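Local coordinates for protein cleavage stimulation factor 77 (Encephalitozoon cuniculi, PDB 2UY1) that probably serves in the cleavage step of messenger RNA 3'-end formation, as a helical-repeat subunit of cleavage stimulation factor thought to bind mRNA, at residues E19-L24 and R31-L36; F73-F78 and G86-Y91; R197-H202 and E221-I226; L356-F361 and S384-S389. All coordinates share one frame; numbering follows the deposited sequence.

How the contacts relate
All four contacts join pairs of helices within the suppressor-of-forked homology region, and they follow one another in series along the chain. Contacts 1 and 2 lie on the same side of the chain's centre, their own centres 22 Å apart. Contact 2 touches contact 3, where Gln77 O comes 3.3 Å from Phe200 CD1 and the rings of Phe78 and Phe200 also pack. Contact 3 lies nearest the middle, with its centre about 17 Å from that of the chain. Contact 4 is on the far side, its centre 47 Å from that of contact 3 and 64 Å from that of contact 1. Contacts 1 to 3 pair antiparallel helices. Contact 4 pairs near-parallel ones.

Contact 1 (E19-L24 and R31-L36)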
# COMPACT_ATOMS: atom_id res chain seq x y z
N GLU B 19 -22.62 31.65 33.32
CA GLU B 19 -22.35 33.07 33.15
C GLU B 19 -23.62 33.90 33.21
O GLU B 19 -23.59 34.97 33.76
CB GLU B 19 -21.57 33.30 31.85
CG GLU B 19 -20.02 33.19 32.02
CD GLU B 19 -19.26 32.85 30.71
OE1 GLU B 19 -18.06 32.41 30.80
OE2 GLU B 19 -19.85 33.02 29.60
N HIS B 20 -24.72 33.39 32.65
CA HIS B 20 -26.06 34.00 32.76
C HIS B 20 -26.53 34.04 34.22
O HIS B 20 -26.91 35.13 34.73
CB HIS B 20 -27.06 33.23 31.88
CG HIS B 20 -28.45 33.80 31.88
ND1 HIS B 20 -28.71 35.15 31.75
CD2 HIS B 20 -29.66 33.20 31.95
CE1 HIS B 20 -30.01 35.35 31.76
NE2 HIS B 20 -30.61 34.19 31.91
N ALA B 21 -26.43 32.89 34.90
CA ALA B 21 -26.72 32.77 36.34
C ALA B 21 -25.96 33.76 37.21
O ALA B 21 -26.54 34.40 38.10
CB ALA B 21 -26.52 31.28 36.87
N ARG B 22 -24.68 33.92 36.91
CA ARG B 22 -23.83 34.84 37.68
C ARG B 22 -24.20 36.32 37.43
O ARG B 22 -24.30 37.10 38.39
CB ARG B 22 -22.37 34.56 37.39
CG ARG B 22 -21.38 35.28 38.28
CD ARG B 22 -19.94 34.95 37.85
NE ARG B 22 -19.36 33.66 38.29
CZ ARG B 22 -19.30 33.19 39.55
NH1 ARG B 22 -19.86 33.85 40.58
NH2 ARG B 22 -18.72 32.02 39.77
N ARG B 23 -24.42 36.69 36.16
CA ARG B 23 -25.01 38.00 35.79
C ARG B 23 -26.34 38.33 36.51
O ARG B 23 -26.49 39.44 37.09
CB ARG B 23 -25.26 38.09 34.28
CG ARG B 23 -24.09 38.52 33.40
CD ARG B 23 -24.46 38.48 31.90
NE ARG B 23 -24.01 37.24 31.24
CZ ARG B 23 -24.78 36.45 30.51
NH1 ARG B 23 -26.05 36.77 30.28
NH2 ARG B 23 -24.29 35.34 29.98
N LEU B 24 -27.30 37.40 36.43
CA LEU B 24 -28.60 37.52 37.15
C LEU B 24 -28.47 37.67 38.68
O LEU B 24 -29.25 38.42 39.32
CB LEU B 24 -29.49 36.31 36.88
CG LEU B 24 -30.11 36.14 35.50
CD1 LEU B 24 -30.85 34.80 35.44
CD2 LEU B 24 -31.04 37.33 35.18
N ARG B 31 -36.00 36.75 40.82
CA ARG B 31 -37.12 36.12 40.12
C ARG B 31 -36.61 35.27 38.94
O ARG B 31 -36.92 34.08 38.88
CB ARG B 31 -38.15 37.17 39.69
CG ARG B 31 -38.44 38.17 40.82
CD ARG B 31 -39.60 39.16 40.53
NE ARG B 31 -40.35 39.38 41.78
CZ ARG B 31 -41.55 39.96 41.86
NH1 ARG B 31 -42.16 40.39 40.76
NH2 ARG B 31 -42.13 40.10 43.05
N SER B 32 -35.81 35.87 38.06
CA SER B 32 -35.12 35.17 36.97
C SER B 32 -34.10 34.11 37.40
O SER B 32 -34.04 33.02 36.81
CB SER B 32 -34.42 36.18 36.05
OG SER B 32 -35.34 36.93 35.27
N LEU B 33 -33.23 34.44 38.35
CA LEU B 33 -32.26 33.47 38.87
C LEU B 33 -32.96 32.19 39.40
O LEU B 33 -32.49 31.08 39.16
CB LEU B 33 -31.43 34.08 40.00
CG LEU B 33 -30.21 33.30 40.54
CD1 LEU B 33 -29.30 32.87 39.42
CD2 LEU B 33 -29.44 34.15 41.58
N GLU B 34 -34.08 32.39 40.11
CA GLU B 34 -34.84 31.30 40.75
C GLU B 34 -35.54 30.39 39.74
O GLU B 34 -35.64 29.18 40.01
CB GLU B 34 -35.83 31.81 41.80
CG GLU B 34 -35.15 32.21 43.12
CD GLU B 34 -36.09 32.21 44.33
OE1 GLU B 34 -37.22 31.65 44.25
OE2 GLU B 34 -35.70 32.78 45.36
N SER B 35 -36.03 30.97 38.63
CA SER B 35 -36.55 30.19 37.46
C SER B 35 -35.41 29.43 36.74
O SER B 35 -35.65 28.36 36.15
CB SER B 35 -37.23 31.10 36.41
OG SER B 35 -38.02 32.14 36.99
N LEU B 36 -34.21 30.02 36.76
CA LEU B 36 -33.06 29.46 36.05
C LEU B 36 -32.60 28.18 36.74
O LEU B 36 -32.38 27.16 36.08
CB LEU B 36 -31.89 30.45 35.99
CG LEU B 36 -30.63 29.87 35.31
CD1 LEU B 36 -29.93 30.86 34.38
CD2 LEU B 36 -29.62 29.23 36.29
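Leu36 holds CG anti to its backbone N (chi1 177°), and His20 does the same (chi1 -178°). With CG so placed, the Leu36 methyls and the His20 ring slide past each other in opposite directions. Leu36 CD1 comes 3.4 Å from His20 CD2. It meets the ring obliquely. Within its own helix, Leu24 CD1 lies over one face of the His20 ring, toward the rim. The same methyl is 4.2 Å from Leu36 CD1. The imidazole thus touches methyls of both Leu24 and Leu36.

The other branch of Leu36 packs on Ala21, with CD2 3.8 Å from Ala21 CB. Leu33 enters beside it. Its CD1 is 3.4 Å from the carbonyl oxygen Ala21 O and 4.1 Å from Ala21 CB. Small Ala21 thus takes a methyl from each of two leucines. Leu24 CB also faces Leu33 CD1.

This is a helical hairpin. Helix 14-26 turns back into helix 30-40, as in the tetratricopeptide-like repeats to whose clan the family belongs. The axes of segments 19-24 and 31-36 approach to 9.3 Å, and their N-to-C directions differ by 150°, so they run antiparallel. The closest CA pair is Leu24 and Leu33, 5.7 Å apart, near the turn. There Leu24 CD2 rests 3.7 Å from Ser32 CB. The hydroxyl of Ser32 instead hydrogen-bonds Asp29, in the short link between the helices. No hydrogen bond joins the two segments, and leucine methyls carry most of the contact. Leu33 also touches Tyr56 of helix 47-57, and the same tyrosine's hydroxyl hydrogen-bonds Glu34.

Contact 2 (F73-F78 and G86-Y91). Unlike the reference sequence in segment 86-91: Phe88 (reference Tyr).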
# COMPACT_ATOMS: atom_id res chain seq x y z
N PHE B 73 -28.11 18.12 49.53
CA PHE B 73 -28.77 18.21 48.19
C PHE B 73 -27.74 18.26 47.04
O PHE B 73 -27.91 17.56 46.04
CB PHE B 73 -29.80 19.35 48.16
CG PHE B 73 -30.47 19.59 46.81
CD1 PHE B 73 -31.29 18.62 46.21
CD2 PHE B 73 -30.32 20.83 46.16
CE1 PHE B 73 -31.90 18.83 44.95
CE2 PHE B 73 -30.92 21.08 44.91
CZ PHE B 73 -31.73 20.06 44.30
N THR B 74 -26.67 19.03 47.23
CA THR B 74 -25.51 19.09 46.34
C THR B 74 -24.69 17.77 46.31
O THR B 74 -24.35 17.28 45.23
CB THR B 74 -24.60 20.35 46.68
OG1 THR B 74 -25.40 21.54 46.69
CG2 THR B 74 -23.44 20.53 45.72
N LEU B 75 -24.40 17.21 47.49
CA LEU B 75 -23.81 15.87 47.60
C LEU B 75 -24.63 14.77 46.98
O LEU B 75 -24.08 13.77 46.58
CB LEU B 75 -23.41 15.51 49.03
CG LEU B 75 -22.20 16.23 49.67
CD1 LEU B 75 -22.11 15.89 51.15
CD2 LEU B 75 -20.89 15.91 49.01
N GLY B 76 -25.95 14.96 46.85
CA GLY B 76 -26.80 14.03 46.08
C GLY B 76 -26.24 13.94 44.66
O GLY B 76 -26.18 12.87 44.06
N GLN B 77 -25.81 15.09 44.14
CA GLN B 77 -25.30 15.20 42.77
C GLN B 77 -23.82 14.87 42.63
O GLN B 77 -23.45 14.14 41.70
CB GLN B 77 -25.53 16.60 42.21
CG GLN B 77 -25.54 16.62 40.70
CD GLN B 77 -26.93 16.48 40.13
OE1 GLN B 77 -27.82 15.91 40.76
NE2 GLN B 77 -27.15 17.07 38.96
N PHE B 78 -22.98 15.39 43.55
CA PHE B 78 -21.55 15.31 43.42
C PHE B 78 -20.81 14.42 44.43
O PHE B 78 -19.62 14.60 44.62
CB PHE B 78 -20.94 16.72 43.40
CG PHE B 78 -21.44 17.58 42.25
CD1 PHE B 78 -20.78 17.57 41.01
CD2 PHE B 78 -22.56 18.38 42.40
CE1 PHE B 78 -21.21 18.35 39.95
CE2 PHE B 78 -22.99 19.17 41.36
CZ PHE B 78 -22.31 19.13 40.11
N GLY B 86 -13.69 19.93 49.11
CA GLY B 86 -14.12 21.17 49.74
C GLY B 86 -15.61 21.11 50.03
O GLY B 86 -16.07 21.62 51.05
N LEU B 87 -16.36 20.48 49.13
CA LEU B 87 -17.78 20.27 49.36
C LEU B 87 -18.00 19.33 50.56
O LEU B 87 -18.83 19.63 51.40
CB LEU B 87 -18.48 19.76 48.10
CG LEU B 87 -19.99 19.45 48.14
CD1 LEU B 87 -20.84 20.72 48.38
CD2 LEU B 87 -20.38 18.77 46.86
N PHE B 88 -17.25 18.21 50.64
CA PHE B 88 -17.38 17.27 51.76
C PHE B 88 -16.93 17.99 53.03
O PHE B 88 -17.66 17.99 54.02
CB PHE B 88 -16.65 15.94 51.51
CG PHE B 88 -17.54 14.84 50.88
CD1 PHE B 88 -17.32 14.40 49.58
CD2 PHE B 88 -18.59 14.25 51.60
CE1 PHE B 88 -18.11 13.37 49.00
CE2 PHE B 88 -19.40 13.23 51.02
CZ PHE B 88 -19.15 12.77 49.72
N LYS B 89 -15.78 18.68 52.97
CA LYS B 89 -15.26 19.53 54.06
C LYS B 89 -16.30 20.51 54.63
O LYS B 89 -16.58 20.49 55.82
CB LYS B 89 -13.96 20.27 53.64
CG LYS B 89 -13.37 21.24 54.70
CD LYS B 89 -12.00 21.75 54.27
CE LYS B 89 -11.27 22.48 55.41
NZ LYS B 89 -10.23 21.65 56.15
N GLU B 90 -16.85 21.38 53.78
CA GLU B 90 -17.80 22.39 54.24
C GLU B 90 -19.07 21.80 54.89
O GLU B 90 -19.63 22.37 55.82
CB GLU B 90 -18.19 23.32 53.10
CG GLU B 90 -17.13 24.31 52.69
CD GLU B 90 -17.32 24.82 51.27
OE1 GLU B 90 -16.31 24.87 50.54
OE2 GLU B 90 -18.47 25.17 50.88
N TYR B 91 -19.52 20.66 54.39
CA TYR B 91 -20.74 20.02 54.87
C TYR B 91 -20.71 19.59 56.36
O TYR B 91 -19.67 19.24 56.92
CB TYR B 91 -21.03 18.83 53.96
CG TYR B 91 -22.05 17.86 54.45
CD1 TYR B 91 -23.31 18.30 54.88
CD2 TYR B 91 -21.80 16.49 54.43
CE1 TYR B 91 -24.27 17.39 55.31
CE2 TYR B 91 -22.76 15.57 54.85
CZ TYR B 91 -24.00 16.03 55.29
OH TYR B 91 -24.97 15.14 55.71
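Leu75 makes a CH-pi contact with Phe88. Its CD2 methyl sits over the centre of one ring face, 3.5 Å from the Phe88 centroid and 7° off the ring normal. The methyl is therefore nearly equidistant from all six ring carbons.

The remaining contacts are apolar packing. Leu75 CD2 also lies 3.6 Å from Leu87 CD2, so one methyl touches both the ring and the leucine. The other branch, Leu75 CD1, lies 3.3 Å from Tyr91 CD2 and meets that ring obliquely. Leu87 has CG anti to its backbone N (chi1 179°) and faces Thr74, whose CG2 is 3.7 Å from Leu87 CD2. Phe78 CB reaches the same methyl at 4.1 Å.

No hydrogen bond crosses between the segments, and the polar ends turn to other partners. Thr74 OG1 bonds Val70 O in its own helix, and Tyr91 OH bonds Glu72.

The axes of segments 73-78 and 86-90 approach to 10.8 Å and run antiparallel, at 151°, as a helical hairpin. Helix 47-57 packs against this pair. Its Trp50 touches Thr74 and meets the Phe78 ring edge-to-face, while Met51 touches Leu87. Phe88 also packs on Ala115 and Met120 in loops.

Contact 3 (R197-H202 and E221-I226); sequences RMHFIH and EYLIGI
Tyr222 meets two histidines of the facing helix, each in a different way. Its CG stands anti to the backbone N (chi1 170°), on the side of helix 193-208. Toward His199 it presents its ring edge to the imidazole face, a T-shaped pair with planes at 84° and centroids 6.0 Å apart. Toward His202 the planes are near parallel, 19° apart, but slid so far that the rings barely overlap. Here His202 CE1 comes 3.5 Å from Tyr222 CG. The three rings form an aromatic cluster.

Met198 crosses the tyrosine obliquely, on the same side of its ring as His202, and its CB lies over the phenol end, 3.2 Å from Tyr222 OH. His199 CE1 carries the remaining contacts. Leu223 CD2 lies in the plane of that imidazole, 3.6 Å from CE1.

His202 is fixed by a bond within its helix. ND1 donates to Met198 O at 2.8 Å, from the opposite face of the carbonyl to the backbone N of His202. His199 is held through ND1 by Tyr219 OH and through NE2 by Glu195.

The axes of segments 197-202 and 221-225 run antiparallel and approach to 11.5 Å, with the aromatic side chains lying between them. Helix 173-184 packs on Met198 and His202, and helix 229-242 packs on Leu223. Glu221 of helix 213-225 forms a salt bridge to a basic side chain of the other subunit.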
# COMPACT_ATOMS: atom_id res chain seq x y z
N ARG B 197 -22.74 5.48 40.67
CA ARG B 197 -21.43 5.99 40.34
C ARG B 197 -21.23 6.22 38.84
O ARG B 197 -20.59 7.18 38.43
CB ARG B 197 -20.32 5.08 40.87
CG ARG B 197 -18.87 5.62 40.56
CD ARG B 197 -17.81 5.17 41.57
NE ARG B 197 -16.49 5.68 41.23
CZ ARG B 197 -16.00 6.85 41.62
NH1 ARG B 197 -16.74 7.68 42.38
NH2 ARG B 197 -14.78 7.21 41.24
N MET B 198 -21.75 5.31 38.04
CA MET B 198 -21.54 5.32 36.57
C MET B 198 -22.40 6.42 35.90
O MET B 198 -21.98 7.04 34.90
CB MET B 198 -21.89 3.94 35.97
CG MET B 198 -20.85 2.81 36.23
SD MET B 198 -19.13 3.35 36.12
CE MET B 198 -19.03 3.91 34.40
N HIS B 199 -23.60 6.65 36.43
CA HIS B 199 -24.46 7.74 35.96
C HIS B 199 -23.74 9.06 36.14
O HIS B 199 -23.63 9.82 35.19
CB HIS B 199 -25.79 7.74 36.68
CG HIS B 199 -26.72 6.64 36.25
ND1 HIS B 199 -27.12 6.46 34.95
CD2 HIS B 199 -27.38 5.70 36.97
CE1 HIS B 199 -27.97 5.45 34.87
NE2 HIS B 199 -28.14 4.97 36.09
N PHE B 200 -23.18 9.30 37.33
CA PHE B 200 -22.48 10.56 37.61
C PHE B 200 -21.36 10.78 36.61
O PHE B 200 -21.22 11.87 36.06
CB PHE B 200 -21.89 10.61 39.04
CG PHE B 200 -20.89 11.69 39.20
CD1 PHE B 200 -21.30 12.99 39.48
CD2 PHE B 200 -19.55 11.45 39.01
CE1 PHE B 200 -20.38 14.01 39.58
CE2 PHE B 200 -18.60 12.47 39.11
CZ PHE B 200 -19.01 13.74 39.40
N ILE B 201 -20.52 9.75 36.44
CA ILE B 201 -19.35 9.85 35.57
C ILE B 201 -19.77 10.21 34.15
O ILE B 201 -19.23 11.15 33.58
CB ILE B 201 -18.44 8.55 35.68
CG1 ILE B 201 -17.69 8.55 37.04
CG2 ILE B 201 -17.50 8.38 34.50
CD1 ILE B 201 -16.71 7.37 37.27
N HIS B 202 -20.75 9.50 33.58
CA HIS B 202 -21.22 9.77 32.20
C HIS B 202 -21.88 11.16 32.07
O HIS B 202 -21.65 11.88 31.09
CB HIS B 202 -22.23 8.71 31.74
CG HIS B 202 -21.62 7.38 31.38
ND1 HIS B 202 -21.55 6.33 32.27
CD2 HIS B 202 -21.06 6.94 30.22
CE1 HIS B 202 -20.94 5.30 31.69
NE2 HIS B 202 -20.64 5.65 30.45
N GLU B 221 -24.57 3.65 25.15
CA GLU B 221 -24.12 2.25 25.15
C GLU B 221 -24.13 1.69 26.55
O GLU B 221 -24.65 0.62 26.75
CB GLU B 221 -22.74 2.08 24.53
CG GLU B 221 -22.72 2.11 22.98
CD GLU B 221 -23.54 1.02 22.29
OE1 GLU B 221 -23.13 -0.17 22.30
OE2 GLU B 221 -24.57 1.36 21.68
N TYR B 222 -23.62 2.45 27.51
CA TYR B 222 -23.71 2.05 28.91
C TYR B 222 -25.16 1.78 29.32
O TYR B 222 -25.47 0.75 29.92
CB TYR B 222 -23.09 3.11 29.83
CG TYR B 222 -23.41 2.81 31.26
CD1 TYR B 222 -22.77 1.75 31.92
CD2 TYR B 222 -24.36 3.55 31.96
CE1 TYR B 222 -23.06 1.45 33.27
CE2 TYR B 222 -24.65 3.26 33.30
CZ TYR B 222 -24.01 2.21 33.94
OH TYR B 222 -24.31 1.91 35.25
N LEU B 223 -26.04 2.71 28.96
CA LEU B 223 -27.44 2.64 29.35
C LEU B 223 -28.13 1.45 28.73
O LEU B 223 -28.97 0.82 29.38
CB LEU B 223 -28.18 3.90 28.93
CG LEU B 223 -28.01 5.06 29.92
CD1 LEU B 223 -28.68 6.28 29.31
CD2 LEU B 223 -28.54 4.76 31.35
N ILE B 224 -27.76 1.12 27.48
CA ILE B 224 -28.33 -0.02 26.74
C ILE B 224 -27.92 -1.32 27.45
O ILE B 224 -28.70 -2.25 27.55
CB ILE B 224 -27.89 -0.00 25.24
CG1 ILE B 224 -28.57 1.15 24.47
CG2 ILE B 224 -28.13 -1.34 24.55
CD1 ILE B 224 -28.30 1.14 22.92
N GLY B 225 -26.72 -1.36 27.98
CA GLY B 225 -26.17 -2.59 28.55
C GLY B 225 -26.73 -2.87 29.92
O GLY B 225 -26.73 -4.02 30.37
N ILE B 226 -27.22 -1.81 30.58
CA ILE B 226 -27.98 -1.97 31.84
C ILE B 226 -29.47 -2.07 31.68
O ILE B 226 -30.19 -2.09 32.67
CB ILE B 226 -27.62 -0.95 32.98
CG1 ILE B 226 -27.94 0.50 32.61
CG2 ILE B 226 -26.22 -1.19 33.48
CD1 ILE B 226 -27.57 1.45 33.81

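Contact 4 (L356-F361 and S384-S389); sequences LKEEFF and SRMWDS
Met386 lies across the backbone and CB of Glu358, its SD 3.7 Å from Glu358 CA. The chain bends at chi3 (78°), which turns CE toward the 356-361 segment, where it meets two neighbours. Met386 CE is 3.8 Å from the carbonyl oxygen Lys357 O and 3.9 Å from Phe361 CB. The ring of Phe361 reaches the first turns of the other helix. Its CE2 is 3.7 Å from Met386 O, and this oxygen approaches the ring obliquely. Ser389 CB lies farther along.

Glu358 is extended and crosses Arg385 at about a right angle. Its OE2 lies 3.5 Å from Arg385 NH1 in a salt bridge, at the edge of the guanidinium and in its plane. The carboxylate plane itself is turned 82° from the guanidinium. OE2 also touches the aliphatic part of the arginine, 3.4 Å from Arg385 CD.

The axes of segments 356-361 and 384-389 run nearly parallel, at 19°, and approach to 10.1 Å. Helix 370-379 comes between helices 354-367 and 384-397 in sequence. Such side-by-side stacking fits the superhelical array of a tetratricopeptide-like repeat protein.

The other carboxylate oxygen, Glu358 OE1, hydrogen-bonds Thr383 OG1, just ahead of helix 384-397. The same hydroxyl bonds the backbone N of Met386. The carboxylate therefore sits near the amino end of that helix, where the helix dipole would tend to favour its negative charge. One turn on, Ser389 OG bonds Arg385 O at 2.8 Å, from the opposite face of the carbonyl to Ser389 N. Phe377 of helix 370-379 meets the rings of both Phe361 and Trp387.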
# COMPACT_ATOMS: atom_id res chain seq x y z
N LEU B 356 -15.55 3.31 -9.56
CA LEU B 356 -16.47 2.23 -9.95
C LEU B 356 -15.77 1.27 -10.93
O LEU B 356 -16.05 0.06 -10.95
CB LEU B 356 -17.70 2.90 -10.61
CG LEU B 356 -19.19 2.60 -10.82
CD1 LEU B 356 -19.95 1.99 -9.65
CD2 LEU B 356 -19.81 3.96 -11.07
N LYS B 357 -14.96 1.83 -11.83
CA LYS B 357 -14.25 1.03 -12.82
C LYS B 357 -13.31 0.00 -12.16
O LYS B 357 -13.37 -1.22 -12.45
CB LYS B 357 -13.50 1.93 -13.79
CG LYS B 357 -14.39 2.74 -14.74
CD LYS B 357 -13.52 3.64 -15.68
CE LYS B 357 -14.38 4.79 -16.31
NZ LYS B 357 -13.47 5.97 -16.66
N GLU B 358 -12.52 0.48 -11.21
CA GLU B 358 -11.60 -0.36 -10.44
C GLU B 358 -12.27 -1.34 -9.51
O GLU B 358 -11.86 -2.50 -9.44
CB GLU B 358 -10.57 0.49 -9.68
CG GLU B 358 -9.55 -0.32 -8.82
CD GLU B 358 -8.39 0.52 -8.29
OE1 GLU B 358 -7.58 1.10 -9.08
OE2 GLU B 358 -8.21 0.53 -7.05
N GLU B 359 -13.29 -0.87 -8.77
CA GLU B 359 -13.98 -1.71 -7.81
C GLU B 359 -14.80 -2.74 -8.53
O GLU B 359 -14.93 -3.79 -7.98
CB GLU B 359 -14.89 -0.91 -6.86
CG GLU B 359 -14.19 -0.02 -5.82
CD GLU B 359 -13.38 -0.79 -4.77
OE1 GLU B 359 -13.83 -1.88 -4.41
OE2 GLU B 359 -12.30 -0.31 -4.31
N PHE B 360 -15.34 -2.43 -9.72
CA PHE B 360 -16.07 -3.40 -10.57
C PHE B 360 -15.11 -4.46 -11.11
O PHE B 360 -15.42 -5.61 -11.05
CB PHE B 360 -16.70 -2.70 -11.79
CG PHE B 360 -17.71 -3.52 -12.61
CD1 PHE B 360 -18.15 -4.76 -12.21
CD2 PHE B 360 -18.26 -2.96 -13.79
CE1 PHE B 360 -19.08 -5.48 -12.94
CE2 PHE B 360 -19.17 -3.67 -14.53
CZ PHE B 360 -19.56 -4.93 -14.13
N PHE B 361 -13.98 -4.06 -11.69
CA PHE B 361 -13.06 -5.03 -12.22
C PHE B 361 -12.53 -5.94 -11.15
O PHE B 361 -12.48 -7.15 -11.35
CB PHE B 361 -11.94 -4.39 -13.03
CG PHE B 361 -10.84 -5.38 -13.40
CD1 PHE B 361 -11.10 -6.42 -14.33
CD2 PHE B 361 -9.59 -5.31 -12.77
CE1 PHE B 361 -10.12 -7.42 -14.65
CE2 PHE B 361 -8.58 -6.28 -13.10
CZ PHE B 361 -8.89 -7.33 -14.07
N SER B 384 -3.14 1.68 -12.50
CA SER B 384 -1.99 0.76 -12.39
C SER B 384 -2.41 -0.44 -11.60
O SER B 384 -1.93 -1.50 -11.89
CB SER B 384 -0.77 1.29 -11.63
OG SER B 384 -0.32 2.52 -12.10
N ARG B 385 -3.26 -0.26 -10.58
CA ARG B 385 -3.66 -1.37 -9.74
C ARG B 385 -4.50 -2.38 -10.54
O ARG B 385 -4.31 -3.54 -10.34
CB ARG B 385 -4.41 -0.94 -8.50
CG ARG B 385 -4.62 -2.09 -7.53
CD ARG B 385 -5.81 -1.83 -6.62
NE ARG B 385 -5.69 -2.61 -5.40
CZ ARG B 385 -6.42 -2.43 -4.31
NH1 ARG B 385 -7.34 -1.46 -4.26
NH2 ARG B 385 -6.21 -3.22 -3.25
N MET B 386 -5.35 -1.94 -11.46
CA MET B 386 -6.17 -2.80 -12.33
C MET B 386 -5.21 -3.54 -13.26
O MET B 386 -5.24 -4.74 -13.30
CB MET B 386 -7.17 -1.96 -13.16
CG MET B 386 -8.40 -1.48 -12.36
SD MET B 386 -9.29 -0.17 -13.30
CE MET B 386 -10.14 -1.28 -14.49
N TRP B 387 -4.34 -2.82 -13.97
CA TRP B 387 -3.22 -3.46 -14.73
C TRP B 387 -2.44 -4.52 -13.94
O TRP B 387 -2.32 -5.69 -14.38
CB TRP B 387 -2.26 -2.38 -15.28
CG TRP B 387 -2.68 -1.74 -16.61
CD1 TRP B 387 -2.98 -0.41 -16.82
CD2 TRP B 387 -2.82 -2.40 -17.86
NE1 TRP B 387 -3.29 -0.21 -18.15
CE2 TRP B 387 -3.20 -1.42 -18.80
CE3 TRP B 387 -2.61 -3.73 -18.30
CZ2 TRP B 387 -3.39 -1.74 -20.14
CZ3 TRP B 387 -2.84 -4.02 -19.61
CH2 TRP B 387 -3.26 -3.04 -20.51
N ASP B 388 -1.89 -4.15 -12.80
CA ASP B 388 -1.15 -5.11 -11.97
C ASP B 388 -1.94 -6.32 -11.45
O ASP B 388 -1.38 -7.45 -11.37
CB ASP B 388 -0.51 -4.45 -10.80
CG ASP B 388 0.47 -3.38 -11.20
OD1 ASP B 388 0.87 -3.34 -12.37
OD2 ASP B 388 0.86 -2.60 -10.32
N SER B 389 -3.21 -6.15 -11.10
CA SER B 389 -4.08 -7.32 -10.72
C SER B 389 -4.32 -8.25 -11.86
O SER B 389 -4.21 -9.49 -11.70
CB SER B 389 -5.41 -6.84 -10.12
OG SER B 389 -5.12 -5.89 -9.09